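Local coordinates for M32 carboxypeptidase (Pyrococcus furiosus, PDB 1KA2), which removes amino acids one at a time from the C-terminus of peptides as a broad-specificity, cobalt-binding metallocarboxypeptidase of the M32 family, working as a homodimer, at residues M212-N216 with T252-E256; L220-F225 with T267-F271; I308-E314 with F444-A449. All blocks are in the same frame, centred on the assembly; numbering follows the deposited sequence.

Contact 1 of 3, residues M212-N216 with T252-E256; sequences MERVN and TTRYE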
ATOM      1  N   MET A 212      -1.502 -25.999  -3.179  1.00 38.62           N
ATOM      2  CA  MET A 212      -1.863 -25.592  -1.830  1.00 37.56           C
ATOM      3  C   MET A 212      -2.633 -24.291  -1.769  1.00 38.47           C
ATOM      4  O   MET A 212      -3.421 -24.085  -0.844  1.00 36.69           O
ATOM      5  CB  MET A 212      -0.621 -25.498  -0.938  1.00 36.71           C
ATOM      6  CG  MET A 212      -0.070 -26.859  -0.552  1.00 35.82           C
ATOM      7  SD  MET A 212      -1.405 -27.956  -0.032  1.00 37.49           S
ATOM      8  CE  MET A 212      -1.833 -27.232   1.534  1.00 37.18           C
ATOM      9  N   GLU A 213      -2.421 -23.405  -2.739  1.00 38.98           N
ATOM     10  CA  GLU A 213      -3.164 -22.157  -2.702  1.00 43.26           C
ATOM     11  C   GLU A 213      -4.633 -22.448  -3.005  1.00 42.86           C
ATOM     12  O   GLU A 213      -5.520 -21.693  -2.605  1.00 43.73           O
ATOM     13  CB  GLU A 213      -2.552 -21.088  -3.645  1.00 43.73           C
ATOM     14  CG  GLU A 213      -2.601 -21.325  -5.132  1.00 47.30           C
ATOM     15  CD  GLU A 213      -1.788 -20.279  -5.892  1.00 48.54           C
ATOM     16  OE1 GLU A 213      -1.906 -20.193  -7.129  1.00 51.88           O
ATOM     17  OE2 GLU A 213      -1.017 -19.544  -5.250  1.00 48.46           O
ATOM     18  N   ARG A 214      -4.890 -23.568  -3.677  1.00 43.86           N
ATOM     19  CA  ARG A 214      -6.260 -23.973  -3.969  1.00 43.49           C
ATOM     20  C   ARG A 214      -6.867 -24.504  -2.664  1.00 42.73           C
ATOM     21  O   ARG A 214      -8.043 -24.277  -2.370  1.00 43.68           O
ATOM     22  CB  ARG A 214      -6.295 -25.073  -5.047  1.00 45.21           C
ATOM     23  CG  ARG A 214      -6.075 -24.580  -6.482  1.00 46.39           C
ATOM     24  CD  ARG A 214      -6.575 -25.600  -7.514  1.00 48.77           C
ATOM     25  NE  ARG A 214      -5.569 -26.576  -7.926  1.00 49.69           N
ATOM     26  CZ  ARG A 214      -4.579 -26.315  -8.776  1.00 50.83           C
ATOM     27  NH1 ARG A 214      -4.462 -25.106  -9.306  1.00 50.65           N
ATOM     28  NH2 ARG A 214      -3.713 -27.262  -9.105  1.00 51.56           N
ATOM     29  N   VAL A 215      -6.057 -25.210  -1.879  1.00 40.02           N
ATOM     30  CA  VAL A 215      -6.523 -25.754  -0.608  1.00 37.06           C
ATOM     31  C   VAL A 215      -6.744 -24.625   0.401  1.00 36.47           C
ATOM     32  O   VAL A 215      -7.794 -24.563   1.044  1.00 35.65           O
ATOM     33  CB  VAL A 215      -5.517 -26.791  -0.042  1.00 35.94           C
ATOM     34  CG1 VAL A 215      -5.871 -27.139   1.386  1.00 33.51           C
ATOM     35  CG2 VAL A 215      -5.555 -28.068  -0.887  1.00 36.94           C
ATOM     36  N   ASN A 216      -5.764 -23.733   0.547  1.00 35.36           N
ATOM     37  CA  ASN A 216      -5.923 -22.616   1.478  1.00 35.96           C
ATOM     38  C   ASN A 216      -7.156 -21.779   1.114  1.00 34.74           C
ATOM     39  O   ASN A 216      -7.954 -21.438   1.987  1.00 33.70           O
ATOM     40  CB  ASN A 216      -4.675 -21.712   1.500  1.00 33.85           C
ATOM     41  CG  ASN A 216      -3.511 -22.330   2.276  1.00 34.22           C
ATOM     42  OD1 ASN A 216      -3.720 -23.141   3.184  1.00 31.79           O
ATOM     43  ND2 ASN A 216      -2.282 -21.938   1.931  1.00 29.66           N
ATOM     44  N   THR A 252      -1.360 -13.057   5.277  1.00 29.52           N
ATOM     45  CA  THR A 252      -0.486 -13.654   4.286  1.00 28.97           C
ATOM     46  C   THR A 252      -0.044 -15.008   4.816  1.00 31.16           C
ATOM     47  O   THR A 252      -0.206 -15.312   5.998  1.00 30.78           O
ATOM     48  CB  THR A 252       0.781 -12.808   4.037  1.00 29.19           C
ATOM     49  OG1 THR A 252       1.610 -12.832   5.203  1.00 25.48           O
ATOM     50  CG2 THR A 252       0.414 -11.375   3.729  1.00 29.11           C
ATOM     51  N   THR A 253       0.490 -15.833   3.934  1.00 30.65           N
ATOM     52  CA  THR A 253       1.001 -17.128   4.337  1.00 30.31           C
ATOM     53  C   THR A 253       2.199 -17.294   3.449  1.00 29.17           C
ATOM     54  O   THR A 253       2.596 -16.356   2.757  1.00 30.38           O
ATOM     55  CB  THR A 253       0.011 -18.270   4.053  1.00 32.34           C
ATOM     56  OG1 THR A 253       0.537 -19.497   4.588  1.00 32.37           O
ATOM     57  CG2 THR A 253      -0.208 -18.437   2.549  1.00 31.79           C
ATOM     58  N   ARG A 254       2.794 -18.470   3.472  1.00 28.98           N
ATOM     59  CA  ARG A 254       3.917 -18.713   2.598  1.00 31.32           C
ATOM     60  C   ARG A 254       3.812 -20.153   2.181  1.00 32.65           C
ATOM     61  O   ARG A 254       3.186 -20.959   2.868  1.00 33.30           O
ATOM     62  CB  ARG A 254       5.255 -18.460   3.293  1.00 33.19           C
ATOM     63  CG  ARG A 254       5.581 -19.408   4.408  1.00 36.30           C
ATOM     64  CD  ARG A 254       7.001 -19.178   4.864  1.00 38.78           C
ATOM     65  NE  ARG A 254       7.240 -19.787   6.166  1.00 41.26           N
ATOM     66  CZ  ARG A 254       7.832 -19.165   7.180  1.00 42.77           C
ATOM     67  NH1 ARG A 254       8.246 -17.912   7.042  1.00 37.91           N
ATOM     68  NH2 ARG A 254       8.011 -19.801   8.334  1.00 44.80           N
ATOM     69  N   TYR A 255       4.409 -20.463   1.041  1.00 31.56           N
ATOM     70  CA  TYR A 255       4.396 -21.804   0.516  1.00 33.77           C
ATOM     71  C   TYR A 255       5.828 -22.316   0.427  1.00 34.50           C
ATOM     72  O   TYR A 255       6.523 -22.042  -0.539  1.00 34.88           O
ATOM     73  CB  TYR A 255       3.725 -21.802  -0.860  1.00 33.09           C
ATOM     74  CG  TYR A 255       2.280 -21.329  -0.819  1.00 32.63           C
ATOM     75  CD1 TYR A 255       1.937 -20.019  -1.155  1.00 33.08           C
ATOM     76  CD2 TYR A 255       1.258 -22.186  -0.418  1.00 32.16           C
ATOM     77  CE1 TYR A 255       0.608 -19.578  -1.095  1.00 31.49           C
ATOM     78  CE2 TYR A 255      -0.070 -21.754  -0.352  1.00 31.84           C
ATOM     79  CZ  TYR A 255      -0.387 -20.451  -0.693  1.00 31.75           C
ATOM     80  OH  TYR A 255      -1.700 -20.032  -0.635  1.00 31.41           O
ATOM     81  N   GLU A 256       6.264 -23.035   1.463  1.00 36.80           N
ATOM     82  CA  GLU A 256       7.613 -23.599   1.527  1.00 36.43           C
ATOM     83  C   GLU A 256       7.889 -24.534   0.358  1.00 37.27           C
ATOM     84  O   GLU A 256       9.032 -24.689  -0.059  1.00 39.58           O
ATOM     85  CB  GLU A 256       7.822 -24.401   2.821  1.00 38.24           C
ATOM     86  CG  GLU A 256       7.887 -23.599   4.111  1.00 39.23           C
ATOM     87  CD  GLU A 256       6.524 -23.258   4.647  1.00 41.20           C
ATOM     88  OE1 GLU A 256       5.526 -23.714   4.048  1.00 42.96           O
ATOM     89  OE2 GLU A 256       6.447 -22.543   5.664  1.00 40.86           O
TER
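Residues 212-216 form just over one turn of helix, closed by Asn216 N to Met212 O at 2.7 Å, while 252-255 is extended, leaving the strand after Thr253 and running on as loop. The backbones stay well apart: the CA atoms of Met212 and Tyr255 are 7.7 Å from each other, those of Asn216 and Thr253 9.3 Å. Tyr255 bridges that gap. Its ring reaches across to the helix, where Tyr255 CE2 lies 3.8 Å from Met212 CB and Tyr255 OH 3.3 Å from Glu213 CB. This ties helix 209-223 to the loop that leaves strand 248-253, whose DXRXT motif finishes at Thr252, in the mixed sheet of the M32 peptidase fold. Asn216, its CA-to-CB bond directed toward 252-256, has its main partner in Thr263 OG1 of helix 261-278, a hydroxyl that Thr253 OG1 also bonds; Asn216 ND2 adds a weak hydrogen bond to Tyr255 OH (3.2 Å). The strand itself is touched where Asn216 ND2 comes 4.1 Å from Thr253 CG2.

Contact 2 of 3, residues L220-F225 with T267-F271; sequences LQKFGF and TVHEF. With MG (magnesium ion), chain B.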
ATOM      1  N   LEU A 220     -10.391 -20.982   3.534  1.00 32.66           N
ATOM      2  CA  LEU A 220     -10.815 -19.647   3.927  1.00 32.65           C
ATOM      3  C   LEU A 220     -12.274 -19.364   3.538  1.00 32.48           C
ATOM      4  O   LEU A 220     -12.986 -18.687   4.277  1.00 31.52           O
ATOM      5  CB  LEU A 220      -9.870 -18.593   3.352  1.00 30.96           C
ATOM      6  CG  LEU A 220      -8.495 -18.563   4.043  1.00 33.14           C
ATOM      7  CD1 LEU A 220      -7.615 -17.514   3.385  1.00 31.02           C
ATOM      8  CD2 LEU A 220      -8.659 -18.257   5.535  1.00 29.47           C
ATOM      9  N   GLN A 221     -12.727 -19.886   2.400  1.00 34.20           N
ATOM     10  CA  GLN A 221     -14.121 -19.674   1.999  1.00 36.71           C
ATOM     11  C   GLN A 221     -15.026 -20.500   2.919  1.00 36.57           C
ATOM     12  O   GLN A 221     -16.160 -20.108   3.207  1.00 38.99           O
ATOM     13  CB  GLN A 221     -14.334 -20.090   0.545  1.00 38.44           C
ATOM     14  CG  GLN A 221     -13.271 -19.544  -0.395  1.00 45.10           C
ATOM     15  CD  GLN A 221     -13.539 -19.872  -1.863  1.00 47.50           C
ATOM     16  OE1 GLN A 221     -13.953 -19.003  -2.623  1.00 48.10           O
ATOM     17  NE2 GLN A 221     -13.313 -21.115  -2.262  1.00 45.85           N
ATOM     18  N   LYS A 222     -14.522 -21.635   3.394  1.00 34.86           N
ATOM     19  CA  LYS A 222     -15.303 -22.461   4.300  1.00 35.34           C
ATOM     20  C   LYS A 222     -15.469 -21.743   5.626  1.00 35.03           C
ATOM     21  O   LYS A 222     -16.476 -21.923   6.310  1.00 34.72           O
ATOM     22  CB  LYS A 222     -14.638 -23.821   4.502  1.00 35.66           C
ATOM     23  CG  LYS A 222     -14.887 -24.769   3.352  1.00 38.53           C
ATOM     24  CD  LYS A 222     -16.383 -24.955   3.132  1.00 39.71           C
ATOM     25  CE  LYS A 222     -16.657 -25.704   1.841  1.00 43.03           C
ATOM     26  NZ  LYS A 222     -18.119 -25.836   1.583  1.00 45.06           N
ATOM     27  N   PHE A 223     -14.476 -20.932   5.980  1.00 34.51           N
ATOM     28  CA  PHE A 223     -14.512 -20.153   7.221  1.00 34.91           C
ATOM     29  C   PHE A 223     -15.352 -18.889   7.037  1.00 34.25           C
ATOM     30  O   PHE A 223     -15.692 -18.212   8.012  1.00 32.68           O
ATOM     31  CB  PHE A 223     -13.100 -19.714   7.644  1.00 33.12           C
ATOM     32  CG  PHE A 223     -12.248 -20.816   8.228  1.00 35.06           C
ATOM     33  CD1 PHE A 223     -12.794 -22.049   8.576  1.00 33.43           C
ATOM     34  CD2 PHE A 223     -10.889 -20.594   8.474  1.00 35.41           C
ATOM     35  CE1 PHE A 223     -12.005 -23.037   9.159  1.00 35.24           C
ATOM     36  CE2 PHE A 223     -10.090 -21.576   9.059  1.00 34.78           C
ATOM     37  CZ  PHE A 223     -10.647 -22.799   9.403  1.00 35.77           C
ATOM     38  N   GLY A 224     -15.667 -18.556   5.790  1.00 33.28           N
ATOM     39  CA  GLY A 224     -16.439 -17.352   5.544  1.00 34.10           C
ATOM     40  C   GLY A 224     -15.564 -16.105   5.513  1.00 34.83           C
ATOM     41  O   GLY A 224     -16.049 -14.987   5.709  1.00 34.19           O
ATOM     42  N   PHE A 225     -14.266 -16.302   5.277  1.00 35.08           N
ATOM     43  CA  PHE A 225     -13.311 -15.197   5.191  1.00 33.75           C
ATOM     44  C   PHE A 225     -13.814 -14.359   4.008  1.00 33.53           C
ATOM     45  O   PHE A 225     -13.879 -14.844   2.880  1.00 32.05           O
ATOM     46  CB  PHE A 225     -11.907 -15.759   4.937  1.00 32.14           C
ATOM     47  CG  PHE A 225     -10.799 -14.758   5.137  1.00 33.29           C
ATOM     48  CD1 PHE A 225     -10.731 -14.002   6.299  1.00 31.80           C
ATOM     49  CD2 PHE A 225      -9.803 -14.608   4.183  1.00 32.48           C
ATOM     50  CE1 PHE A 225      -9.685 -13.110   6.518  1.00 31.31           C
ATOM     51  CE2 PHE A 225      -8.750 -13.720   4.389  1.00 35.26           C
ATOM     52  CZ  PHE A 225      -8.692 -12.969   5.567  1.00 33.60           C
ATOM     53  N   THR A 267      -2.135 -20.336   7.736  1.00 32.83           N
ATOM     54  CA  THR A 267      -3.211 -19.518   7.180  1.00 32.52           C
ATOM     55  C   THR A 267      -4.365 -19.443   8.195  1.00 31.07           C
ATOM     56  O   THR A 267      -4.938 -18.370   8.444  1.00 28.00           O
ATOM     57  CB  THR A 267      -3.730 -20.107   5.841  1.00 32.90           C
ATOM     58  OG1 THR A 267      -2.642 -20.227   4.909  1.00 35.08           O
ATOM     59  CG2 THR A 267      -4.783 -19.195   5.229  1.00 32.77           C
ATOM     60  N   VAL A 268      -4.679 -20.596   8.785  1.00 28.42           N
ATOM     61  CA  VAL A 268      -5.739 -20.706   9.782  1.00 28.10           C
ATOM     62  C   VAL A 268      -5.364 -19.842  10.983  1.00 27.94           C
ATOM     63  O   VAL A 268      -6.187 -19.075  11.498  1.00 26.51           O
ATOM     64  CB  VAL A 268      -5.919 -22.172  10.224  1.00 27.69           C
ATOM     65  CG1 VAL A 268      -7.080 -22.296  11.210  1.00 30.01           C
ATOM     66  CG2 VAL A 268      -6.161 -23.042   9.013  1.00 27.48           C
ATOM     67  N   HIS A 269      -4.112 -19.964  11.416  1.00 28.51           N
ATOM     68  CA  HIS A 269      -3.598 -19.175  12.545  1.00 29.24           C
ATOM     69  C   HIS A 269      -3.885 -17.703  12.263  1.00 28.77           C
ATOM     70  O   HIS A 269      -4.561 -17.034  13.041  1.00 29.02           O
ATOM     71  CB  HIS A 269      -2.082 -19.378  12.692  1.00 30.14           C
ATOM     72  CG  HIS A 269      -1.467 -18.606  13.824  1.00 32.96           C
ATOM     73  ND1 HIS A 269      -1.436 -19.079  15.118  1.00 32.36           N
ATOM     74  CD2 HIS A 269      -0.839 -17.404  13.848  1.00 31.95           C
ATOM     75  CE1 HIS A 269      -0.810 -18.207  15.889  1.00 34.28           C
ATOM     76  NE2 HIS A 269      -0.437 -17.181  15.144  1.00 35.37           N
ATOM     77  N   GLU A 270      -3.385 -17.198  11.137  1.00 29.35           N
ATOM     78  CA  GLU A 270      -3.616 -15.801  10.797  1.00 28.17           C
ATOM     79  C   GLU A 270      -5.104 -15.487  10.656  1.00 26.64           C
ATOM     80  O   GLU A 270      -5.540 -14.400  11.005  1.00 28.25           O
ATOM     81  CB  GLU A 270      -2.865 -15.417   9.516  1.00 29.77           C
ATOM     82  CG  GLU A 270      -1.324 -15.511   9.612  1.00 31.78           C
ATOM     83  CD  GLU A 270      -0.740 -14.920  10.903  1.00 29.86           C
ATOM     84  OE1 GLU A 270      -1.116 -13.793  11.296  1.00 30.15           O
ATOM     85  OE2 GLU A 270       0.113 -15.591  11.514  1.00 29.36           O
ATOM     86  N   PHE A 271      -5.894 -16.428  10.145  1.00 28.38           N
ATOM     87  CA  PHE A 271      -7.329 -16.178  10.022  1.00 27.75           C
ATOM     88  C   PHE A 271      -7.894 -15.828  11.399  1.00 28.95           C
ATOM     89  O   PHE A 271      -8.756 -14.943  11.532  1.00 30.39           O
ATOM     90  CB  PHE A 271      -8.059 -17.416   9.481  1.00 29.04           C
ATOM     91  CG  PHE A 271      -9.553 -17.356   9.653  1.00 29.71           C
ATOM     92  CD1 PHE A 271     -10.340 -16.607   8.784  1.00 29.93           C
ATOM     93  CD2 PHE A 271     -10.166 -17.995  10.732  1.00 30.53           C
ATOM     94  CE1 PHE A 271     -11.718 -16.487   8.985  1.00 30.09           C
ATOM     95  CE2 PHE A 271     -11.541 -17.884  10.946  1.00 31.38           C
ATOM     96  CZ  PHE A 271     -12.321 -17.124  10.068  1.00 30.94           C
TER
HETATM   97 MG    MG B 501       0.011 -14.960  15.665  1.00 36.05          MG
HETATM   98  O   HOH W   1       0.846 -14.437  13.704  1.00 35.72           O
HETATM   99  O   HOH W   2       1.126 -13.212  16.282  1.00 37.81           O
HETATM  100  O   HOH W   3       1.935 -15.928  16.241  1.00 33.55           O
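Phe271 is the bump here, and the end of helix 209-223 supplies the hollow. The Phe271 ring enters a pocket made by Leu220, Phe223 and Phe225: Phe223 covers one face, with CB 4.0 Å from the Phe271 ring centroid in a CH-pi contact, Phe225 CD1 meets the ring edge at Phe271 CD1 (3.6 Å), and Leu220 CD2 lies 4.0 Å from that same CD1. One turn back, Thr267 CG2 sits 3.8 Å from Leu220 CD1, and Val268 CG1 abuts the Phe223 ring edge at CE2, also 3.8 Å. A Schellman motif ends the helix: with Gly224 at positive phi, Phe225 N bonds Leu220 O (2.9 Å) and Gly224 N weakly bonds Gln221 O (3.1 Å). The three phenylalanines form an aromatic cluster, which Trp305 joins edge-to-face with Phe223 and Phe271. Across helix 261-278, His269 NE2 binds magnesium at 2.3 Å, with His273 and Glu299 completing the protein ligands of the catalytic cobalt site, and Glu270 OE2 accepts a hydrogen bond from a metal-bound water (2.6 Å): this is a metallopeptidase's HEXXH helix, packed through Phe271.

Contact 3 of 3, residues I308-E314 with F444-A449; sequences IIGRSKE and FEEKVA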
ATOM      1  N   ILE A 308      -6.990 -25.586  18.375  1.00 35.14           N
ATOM      2  CA  ILE A 308      -8.261 -26.104  18.860  1.00 35.81           C
ATOM      3  C   ILE A 308      -9.082 -26.719  17.727  1.00 36.77           C
ATOM      4  O   ILE A 308      -9.647 -27.796  17.876  1.00 37.77           O
ATOM      5  CB  ILE A 308      -9.092 -24.987  19.527  1.00 36.58           C
ATOM      6  CG1 ILE A 308      -8.273 -24.333  20.651  1.00 38.24           C
ATOM      7  CG2 ILE A 308     -10.402 -25.555  20.068  1.00 34.98           C
ATOM      8  CD1 ILE A 308      -7.866 -25.288  21.776  1.00 35.01           C
ATOM      9  N   ILE A 309      -9.129 -26.022  16.592  1.00 38.35           N
ATOM     10  CA  ILE A 309      -9.888 -26.453  15.416  1.00 37.08           C
ATOM     11  C   ILE A 309      -9.042 -27.082  14.317  1.00 37.56           C
ATOM     12  O   ILE A 309      -9.339 -28.185  13.844  1.00 36.88           O
ATOM     13  CB  ILE A 309     -10.659 -25.265  14.798  1.00 35.55           C
ATOM     14  CG1 ILE A 309     -11.678 -24.751  15.807  1.00 35.19           C
ATOM     15  CG2 ILE A 309     -11.330 -25.681  13.497  1.00 35.42           C
ATOM     16  CD1 ILE A 309     -12.607 -23.663  15.289  1.00 35.20           C
ATOM     17  N   GLY A 310      -7.995 -26.374  13.907  1.00 38.13           N
ATOM     18  CA  GLY A 310      -7.139 -26.856  12.837  1.00 36.76           C
ATOM     19  C   GLY A 310      -6.440 -28.192  13.015  1.00 37.28           C
ATOM     20  O   GLY A 310      -6.149 -28.857  12.029  1.00 36.53           O
ATOM     21  N   ARG A 311      -6.163 -28.599  14.249  1.00 37.07           N
ATOM     22  CA  ARG A 311      -5.491 -29.879  14.465  1.00 38.47           C
ATOM     23  C   ARG A 311      -6.466 -30.938  14.983  1.00 40.04           C
ATOM     24  O   ARG A 311      -6.062 -32.047  15.339  1.00 39.32           O
ATOM     25  CB  ARG A 311      -4.313 -29.725  15.444  1.00 38.95           C
ATOM     26  CG  ARG A 311      -3.145 -28.925  14.899  1.00 41.92           C
ATOM     27  CD  ARG A 311      -2.011 -28.895  15.904  1.00 41.81           C
ATOM     28  NE  ARG A 311      -1.085 -27.805  15.621  1.00 42.10           N
ATOM     29  CZ  ARG A 311      -0.092 -27.846  14.743  1.00 43.17           C
ATOM     30  NH1 ARG A 311       0.140 -28.934  14.040  1.00 41.80           N
ATOM     31  NH2 ARG A 311       0.664 -26.777  14.561  1.00 44.11           N
ATOM     32  N   SER A 312      -7.750 -30.584  15.019  1.00 39.96           N
ATOM     33  CA  SER A 312      -8.786 -31.505  15.482  1.00 40.63           C
ATOM     34  C   SER A 312      -9.114 -32.517  14.380  1.00 40.86           C
ATOM     35  O   SER A 312      -8.976 -32.221  13.188  1.00 38.56           O
ATOM     36  CB  SER A 312     -10.062 -30.745  15.873  1.00 39.20           C
ATOM     37  OG  SER A 312     -10.775 -30.327  14.728  1.00 41.38           O
ATOM     38  N   LYS A 313      -9.556 -33.705  14.777  1.00 40.92           N
ATOM     39  CA  LYS A 313      -9.893 -34.756  13.819  1.00 40.80           C
ATOM     40  C   LYS A 313     -10.964 -34.302  12.825  1.00 39.51           C
ATOM     41  O   LYS A 313     -10.916 -34.640  11.641  1.00 38.44           O
ATOM     42  CB  LYS A 313     -10.378 -35.982  14.578  1.00 43.58           C
ATOM     43  CG  LYS A 313     -10.637 -37.176  13.705  1.00 48.44           C
ATOM     44  CD  LYS A 313      -9.348 -37.606  13.063  1.00 50.12           C
ATOM     45  CE  LYS A 313      -9.499 -38.888  12.282  1.00 51.13           C
ATOM     46  NZ  LYS A 313      -8.162 -39.338  11.828  1.00 51.81           N
ATOM     47  N   GLU A 314     -11.925 -33.528  13.322  1.00 38.66           N
ATOM     48  CA  GLU A 314     -13.012 -33.021  12.496  1.00 37.45           C
ATOM     49  C   GLU A 314     -12.536 -32.102  11.366  1.00 36.53           C
ATOM     50  O   GLU A 314     -12.970 -32.234  10.221  1.00 34.83           O
ATOM     51  CB  GLU A 314     -14.033 -32.278  13.362  1.00 39.38           C
ATOM     52  CG  GLU A 314     -14.767 -33.114  14.395  1.00 41.18           C
ATOM     53  CD  GLU A 314     -13.884 -33.541  15.560  1.00 41.39           C
ATOM     54  OE1 GLU A 314     -13.056 -32.726  16.033  1.00 41.91           O
ATOM     55  OE2 GLU A 314     -14.046 -34.693  16.006  1.00 43.89           O
ATOM     56  N   PHE A 444     -19.958 -28.613  19.210  1.00 46.14           N
ATOM     57  CA  PHE A 444     -18.827 -27.887  18.643  1.00 44.14           C
ATOM     58  C   PHE A 444     -18.167 -28.705  17.535  1.00 43.96           C
ATOM     59  O   PHE A 444     -18.082 -28.256  16.393  1.00 43.88           O
ATOM     60  CB  PHE A 444     -17.806 -27.587  19.754  1.00 43.57           C
ATOM     61  CG  PHE A 444     -16.614 -26.790  19.298  1.00 41.97           C
ATOM     62  CD1 PHE A 444     -16.671 -25.398  19.227  1.00 41.58           C
ATOM     63  CD2 PHE A 444     -15.432 -27.433  18.929  1.00 40.77           C
ATOM     64  CE1 PHE A 444     -15.562 -24.651  18.794  1.00 42.89           C
ATOM     65  CE2 PHE A 444     -14.315 -26.706  18.496  1.00 41.42           C
ATOM     66  CZ  PHE A 444     -14.379 -25.310  18.427  1.00 41.53           C
ATOM     67  N   GLU A 445     -17.723 -29.912  17.883  1.00 44.90           N
ATOM     68  CA  GLU A 445     -17.047 -30.831  16.954  1.00 45.59           C
ATOM     69  C   GLU A 445     -17.865 -31.122  15.705  1.00 45.45           C
ATOM     70  O   GLU A 445     -17.351 -31.074  14.586  1.00 44.08           O
ATOM     71  CB  GLU A 445     -16.751 -32.163  17.650  1.00 45.79           C
ATOM     72  CG  GLU A 445     -16.638 -32.058  19.164  1.00 50.26           C
ATOM     73  CD  GLU A 445     -15.345 -31.426  19.604  1.00 51.33           C
ATOM     74  OE1 GLU A 445     -15.236 -31.046  20.789  1.00 51.99           O
ATOM     75  OE2 GLU A 445     -14.432 -31.319  18.759  1.00 55.04           O
ATOM     76  N   GLU A 446     -19.137 -31.444  15.908  1.00 45.63           N
ATOM     77  CA  GLU A 446     -20.028 -31.756  14.809  1.00 46.23           C
ATOM     78  C   GLU A 446     -20.139 -30.573  13.845  1.00 44.67           C
ATOM     79  O   GLU A 446     -20.160 -30.758  12.630  1.00 44.05           O
ATOM     80  CB  GLU A 446     -21.398 -32.148  15.365  1.00 50.75           C
ATOM     81  CG  GLU A 446     -22.443 -32.467  14.310  1.00 55.75           C
ATOM     82  CD  GLU A 446     -23.755 -32.933  14.919  1.00 58.11           C
ATOM     83  OE1 GLU A 446     -24.778 -32.928  14.200  1.00 59.07           O
ATOM     84  OE2 GLU A 446     -23.758 -33.311  16.113  1.00 60.72           O
ATOM     85  N   LYS A 447     -20.202 -29.355  14.377  1.00 43.99           N
ATOM     86  CA  LYS A 447     -20.285 -28.180  13.516  1.00 42.65           C
ATOM     87  C   LYS A 447     -18.996 -27.972  12.702  1.00 41.37           C
ATOM     88  O   LYS A 447     -19.056 -27.569  11.540  1.00 40.30           O
ATOM     89  CB  LYS A 447     -20.599 -26.925  14.333  1.00 42.03           C
ATOM     90  CG  LYS A 447     -22.028 -26.890  14.880  1.00 43.30           C
ATOM     91  CD  LYS A 447     -22.385 -25.530  15.472  1.00 43.41           C
ATOM     92  CE  LYS A 447     -23.752 -25.552  16.145  1.00 45.14           C
ATOM     93  NZ  LYS A 447     -24.829 -26.007  15.227  1.00 46.17           N
ATOM     94  N   VAL A 448     -17.840 -28.252  13.298  1.00 39.01           N
ATOM     95  CA  VAL A 448     -16.577 -28.097  12.575  1.00 38.40           C
ATOM     96  C   VAL A 448     -16.523 -29.054  11.381  1.00 39.58           C
ATOM     97  O   VAL A 448     -16.202 -28.652  10.258  1.00 38.40           O
ATOM     98  CB  VAL A 448     -15.359 -28.372  13.488  1.00 36.29           C
ATOM     99  CG1 VAL A 448     -14.077 -28.541  12.644  1.00 34.51           C
ATOM    100  CG2 VAL A 448     -15.191 -27.221  14.458  1.00 34.36           C
ATOM    101  N   ALA A 449     -16.844 -30.317  11.636  1.00 39.50           N
ATOM    102  CA  ALA A 449     -16.827 -31.341  10.602  1.00 41.08           C
ATOM    103  C   ALA A 449     -17.764 -31.017   9.451  1.00 41.74           C
ATOM    104  O   ALA A 449     -17.559 -31.493   8.337  1.00 42.70           O
ATOM    105  CB  ALA A 449     -17.190 -32.700  11.198  1.00 40.21           C
TER
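Glu314 has the most surface covered, and its CB and CG make the packing contacts. It stands in the first turn of helix 313-326, where the CA atoms of Glu314 and Ala449 are 4.6 Å apart. Glu314 CB packs on Ala449 CB at 3.9 Å and on Val448 CG1 at 3.8 Å, while Glu314 CG lies 3.3 Å from Glu445 O. The carboxylates come close without bonding: Glu314 OE1 and Glu445 OE2 are two acceptors 3.4 Å apart, and Glu445 has its salt bridge with Lys438 instead. Val448, next in buried area, points into the bend between helices 295-309 and 313-326. That bend is a type I turn from Ile309 to Ser312, with Ser312 as N-cap of the second helix, its OG bonded to Phe315 N; short helix 444-450 fits against it and touches both helix ends. Val448 CG1 is 4.1 Å from Ile309 CG2. Ile309, the third large contributor, also meets Phe444, its CG1 at 3.8 Å from Phe444 CZ, and Ile308 CG2 reaches that same CZ at 4.3 Å. Phe304, earlier on helix 295-309, and Ile437 of helix 421-440 also touch Phe444.

Going up the chain from the N terminus, helix 209-223 is used twice. Contact 1 starts from its 212-216 turn and contact 2 from its 220-225 end; the chain then passes through the small sheet, closes contact 1 as it leaves at 252-256, and closes contact 2 at 267-271 on helix 261-278. The two loops therefore cross, and the contacts touch, with Thr253 OG1 3.3 Å from Thr267 OG1. Between them they fasten one helix to both strand 248-253 and the metal-binding helix 261-278. Contact 3 opens only afterwards, at 308-314, and closes a long, largely helical loop at 444-449. It does not touch contact 2, whose nearest atoms are about 5 Å away, and brings helix 444-450 against the bend that follows helix 295-309.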